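PDB 5I4A: protein argonaute from Marinitoga piezophila, which uses short guide RNAs bearing a 5'-hydroxyl to find complementary single-stranded DNA or RNA and cleave it. Local coordinates for residues N268-E277 with P431-D439. Residues are numbered along the deposited sequence; the frame is centred on the assembly and turned at random.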
loop_
_atom_site.group_PDB
_atom_site.type_symbol
_atom_site.label_atom_id
_atom_site.label_comp_id
_atom_site.label_asym_id
_atom_site.label_seq_id
_atom_site.Cartn_x
_atom_site.Cartn_y
_atom_site.Cartn_z
ATOM N N ASN A 268 3.205 -7.401 -22.110
ATOM C CA ASN A 268 3.055 -6.298 -23.047
ATOM C C ASN A 268 1.618 -5.787 -22.973
ATOM O O ASN A 268 0.680 -6.517 -23.308
ATOM C CB ASN A 268 3.404 -6.767 -24.460
ATOM C CG ASN A 268 3.749 -5.627 -25.391
ATOM O OD1 ASN A 268 4.834 -5.051 -25.314
ATOM N ND2 ASN A 268 2.834 -5.312 -26.297
ATOM N N VAL A 269 1.447 -4.543 -22.531
ATOM C CA VAL A 269 0.130 -3.936 -22.353
ATOM C C VAL A 269 -0.087 -2.919 -23.466
ATOM O O VAL A 269 0.620 -1.907 -23.542
ATOM C CB VAL A 269 -0.014 -3.280 -20.971
ATOM C CG1 VAL A 269 -1.425 -2.735 -20.787
ATOM C CG2 VAL A 269 0.326 -4.273 -19.869
ATOM N N ILE A 270 -1.073 -3.181 -24.319
ATOM C CA ILE A 270 -1.428 -2.301 -25.427
ATOM C C ILE A 270 -2.787 -1.685 -25.129
ATOM O O ILE A 270 -3.747 -2.402 -24.818
ATOM C CB ILE A 270 -1.454 -3.057 -26.766
ATOM C CG1 ILE A 270 -0.096 -3.700 -27.052
ATOM C CG2 ILE A 270 -1.846 -2.117 -27.900
ATOM C CD1 ILE A 270 1.002 -2.706 -27.363
ATOM N N TYR A 271 -2.866 -0.362 -25.228
ATOM C CA TYR A 271 -4.117 0.359 -25.039
ATOM C C TYR A 271 -4.818 0.542 -26.381
ATOM O O TYR A 271 -4.187 0.900 -27.379
ATOM C CB TYR A 271 -3.862 1.724 -24.398
ATOM C CG TYR A 271 -3.231 1.678 -23.021
ATOM C CD1 TYR A 271 -1.857 1.531 -22.867
ATOM C CD2 TYR A 271 -4.007 1.803 -21.876
ATOM C CE1 TYR A 271 -1.277 1.499 -21.614
ATOM C CE2 TYR A 271 -3.436 1.772 -20.616
ATOM C CZ TYR A 271 -2.071 1.619 -20.492
ATOM O OH TYR A 271 -1.501 1.588 -19.241
ATOM N N LYS A 272 -6.127 0.291 -26.398
ATOM C CA LYS A 272 -6.957 0.495 -27.583
ATOM C C LYS A 272 -7.734 1.797 -27.424
ATOM O O LYS A 272 -8.623 1.897 -26.572
ATOM C CB LYS A 272 -7.915 -0.675 -27.800
ATOM C CG LYS A 272 -7.338 -1.839 -28.591
ATOM C CD LYS A 272 -8.410 -2.885 -28.887
ATOM C CE LYS A 272 -9.045 -2.684 -30.261
ATOM N NZ LYS A 272 -9.625 -1.325 -30.445
ATOM N N PHE A 273 -7.408 2.785 -28.247
ATOM C CA PHE A 273 -8.141 4.038 -28.298
ATOM C C PHE A 273 -9.107 4.002 -29.484
ATOM O O PHE A 273 -9.338 2.951 -30.091
ATOM C CB PHE A 273 -7.153 5.204 -28.365
ATOM C CG PHE A 273 -6.126 5.185 -27.267
ATOM C CD1 PHE A 273 -6.496 5.425 -25.953
ATOM C CD2 PHE A 273 -4.794 4.921 -27.545
ATOM C CE1 PHE A 273 -5.557 5.400 -24.935
ATOM C CE2 PHE A 273 -3.848 4.899 -26.533
ATOM C CZ PHE A 273 -4.231 5.139 -25.225
ATOM N N LYS A 274 -9.687 5.155 -29.827
ATOM C CA LYS A 274 -10.657 5.176 -30.918
ATOM C C LYS A 274 -9.976 5.004 -32.271
ATOM O O LYS A 274 -10.406 4.186 -33.092
ATOM C CB LYS A 274 -11.467 6.472 -30.892
ATOM C CG LYS A 274 -12.454 6.611 -32.048
ATOM C CD LYS A 274 -13.639 7.489 -31.680
ATOM C CE LYS A 274 -14.245 8.154 -32.909
ATOM N NZ LYS A 274 -13.453 9.346 -33.327
ATOM N N ASN A 275 -8.911 5.765 -32.527
ATOM C CA ASN A 275 -8.304 5.801 -33.850
ATOM C C ASN A 275 -6.883 5.243 -33.863
ATOM O O ASN A 275 -6.129 5.509 -34.805
ATOM C CB ASN A 275 -8.325 7.229 -34.391
ATOM C CG ASN A 275 -9.700 7.864 -34.301
ATOM O OD1 ASN A 275 -10.705 7.259 -34.679
ATOM N ND2 ASN A 275 -9.752 9.084 -33.781
ATOM N N GLY A 276 -6.505 4.472 -32.852
ATOM C CA GLY A 276 -5.174 3.895 -32.839
ATOM C C GLY A 276 -4.933 3.114 -31.568
ATOM O O GLY A 276 -5.793 3.030 -30.684
ATOM N N GLU A 277 -3.738 2.537 -31.495
ATOM C CA GLU A 277 -3.298 1.767 -30.343
ATOM C C GLU A 277 -1.912 2.234 -29.928
ATOM O O GLU A 277 -1.178 2.841 -30.714
ATOM C CB GLU A 277 -3.276 0.263 -30.642
ATOM C CG GLU A 277 -4.650 -0.354 -30.839
ATOM C CD GLU A 277 -4.577 -1.807 -31.269
ATOM O OE1 GLU A 277 -3.454 -2.299 -31.502
ATOM O OE2 GLU A 277 -5.639 -2.458 -31.373
ATOM N N PRO A 431 -12.105 5.869 -21.741
ATOM C CA PRO A 431 -10.837 6.332 -22.329
ATOM C C PRO A 431 -10.137 5.288 -23.182
ATOM O O PRO A 431 -9.518 5.646 -24.191
ATOM C CB PRO A 431 -10.007 6.707 -21.096
ATOM C CG PRO A 431 -11.038 7.106 -20.074
ATOM C CD PRO A 431 -12.188 6.158 -20.299
ATOM N N PHE A 432 -10.228 4.011 -22.819
ATOM C CA PHE A 432 -9.542 2.943 -23.534
ATOM C C PHE A 432 -10.042 1.609 -23.001
ATOM O O PHE A 432 -10.573 1.525 -21.890
ATOM C CB PHE A 432 -8.020 3.040 -23.367
ATOM C CG PHE A 432 -7.560 2.918 -21.938
ATOM C CD1 PHE A 432 -7.421 1.674 -21.341
ATOM C CD2 PHE A 432 -7.263 4.046 -21.192
ATOM C CE1 PHE A 432 -7.010 1.559 -20.028
ATOM C CE2 PHE A 432 -6.841 3.936 -19.877
ATOM C CZ PHE A 432 -6.715 2.690 -19.296
ATOM N N ILE A 433 -9.844 0.564 -23.797
ATOM C CA ILE A 433 -9.951 -0.804 -23.310
ATOM C C ILE A 433 -8.630 -1.498 -23.599
ATOM O O ILE A 433 -7.916 -1.147 -24.543
ATOM C CB ILE A 433 -11.134 -1.580 -23.932
ATOM C CG1 ILE A 433 -10.889 -1.852 -25.418
ATOM C CG2 ILE A 433 -12.436 -0.825 -23.722
ATOM C CD1 ILE A 433 -11.995 -2.648 -26.078
ATOM N N LEU A 434 -8.288 -2.470 -22.759
ATOM C CA LEU A 434 -7.051 -3.211 -22.945
ATOM C C LEU A 434 -7.241 -4.249 -24.041
ATOM O O LEU A 434 -8.252 -4.959 -24.070
ATOM C CB LEU A 434 -6.615 -3.879 -21.642
ATOM C CG LEU A 434 -6.285 -2.936 -20.482
ATOM C CD1 LEU A 434 -5.589 -3.693 -19.371
ATOM C CD2 LEU A 434 -5.434 -1.768 -20.957
ATOM N N LYS A 435 -6.271 -4.324 -24.953
ATOM C CA LYS A 435 -6.369 -5.259 -26.068
ATOM C C LYS A 435 -6.542 -6.691 -25.574
ATOM O O LYS A 435 -7.349 -7.453 -26.118
ATOM C CB LYS A 435 -5.129 -5.140 -26.952
ATOM C CG LYS A 435 -5.342 -5.575 -28.387
ATOM C CD LYS A 435 -4.053 -5.482 -29.186
ATOM C CE LYS A 435 -4.315 -5.728 -30.661
ATOM N NZ LYS A 435 -5.245 -6.873 -30.851
ATOM N N LYS A 436 -5.805 -7.067 -24.526
ATOM C CA LYS A 436 -5.870 -8.418 -23.988
ATOM C C LYS A 436 -7.062 -8.641 -23.066
ATOM O O LYS A 436 -7.362 -9.794 -22.737
ATOM C CB LYS A 436 -4.572 -8.742 -23.244
ATOM C CG LYS A 436 -3.359 -8.819 -24.156
ATOM C CD LYS A 436 -2.082 -9.120 -23.387
ATOM C CE LYS A 436 -0.950 -9.479 -24.344
ATOM N NZ LYS A 436 0.335 -9.737 -23.632
ATOM N N MET A 437 -7.744 -7.577 -22.641
ATOM C CA MET A 437 -8.937 -7.705 -21.815
ATOM C C MET A 437 -10.232 -7.685 -22.614
ATOM O O MET A 437 -11.303 -7.878 -22.026
ATOM C CB MET A 437 -8.980 -6.588 -20.763
ATOM C CG MET A 437 -7.899 -6.686 -19.699
ATOM S SD MET A 437 -8.053 -8.171 -18.689
ATOM C CE MET A 437 -9.580 -7.839 -17.815
ATOM N N GLU A 438 -10.165 -7.470 -23.930
ATOM C CA GLU A 438 -11.382 -7.291 -24.718
ATOM C C GLU A 438 -12.277 -8.526 -24.683
ATOM O O GLU A 438 -13.494 -8.412 -24.860
ATOM C CB GLU A 438 -11.011 -6.926 -26.158
ATOM C CG GLU A 438 -12.197 -6.559 -27.040
ATOM C CD GLU A 438 -11.800 -5.729 -28.249
ATOM O OE1 GLU A 438 -10.603 -5.400 -28.373
ATOM O OE2 GLU A 438 -12.685 -5.403 -29.072
ATOM N N ASP A 439 -11.724 -9.708 -24.436
ATOM C CA ASP A 439 -12.548 -10.909 -24.418
ATOM C C ASP A 439 -12.740 -11.463 -23.013
ATOM O O ASP A 439 -12.980 -12.664 -22.859
ATOM C CB ASP A 439 -11.926 -11.981 -25.331
ATOM C CG ASP A 439 -10.511 -12.411 -24.895
ATOM O OD1 ASP A 439 -9.837 -11.677 -24.155
ATOM O OD2 ASP A 439 -10.058 -13.502 -25.293
HETATM O O HOH W 1 -3.684 -5.254 -23.555
#
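Tyr271 turns its ring edge onto the face of Phe432, the planes 86° apart and Tyr271 CD2 standing 3.4 Å above the centre of the Phe432 ring. With Phe432 CG between its backbone N and carbonyl carbon (chi1 61°), the two side chains lie side by side and point the same way; Phe273 CE1 packs against Phe432 CB at 3.8 Å. Leu434 CD2 closes on Tyr271 CD2 at 4.0 Å, and Tyr420 and Leu604 help bury this side. His610 and Arg607 anchor the Tyr271 hydroxyl. Cutting Phe432 back to an alanine is likely to leave the Tyr271 edge without its aromatic face and open a gap between Tyr271 and Tyr420. The opposite side, where Lys272, Lys435, Glu277 and Glu438 reach toward solvent, is looser: Lys272 CD passes Glu438 OE1 at 3.4 Å, but the charged ends stay beyond salt-bridge distance. Between the two sides, Lys272 N donates a hydrogen bond to Ile433 O (3.0 Å) and Lys435 N one to Ile270 O (3.2 Å, nearly straight at 176°), while a water bridges Ile270 O and Lys436 N. Strand 433-434 thus adds antiparallel to the 271-272/277-278 hairpin, a small three-stranded sheet joining linker L2 to the Argonaute PIWI domain.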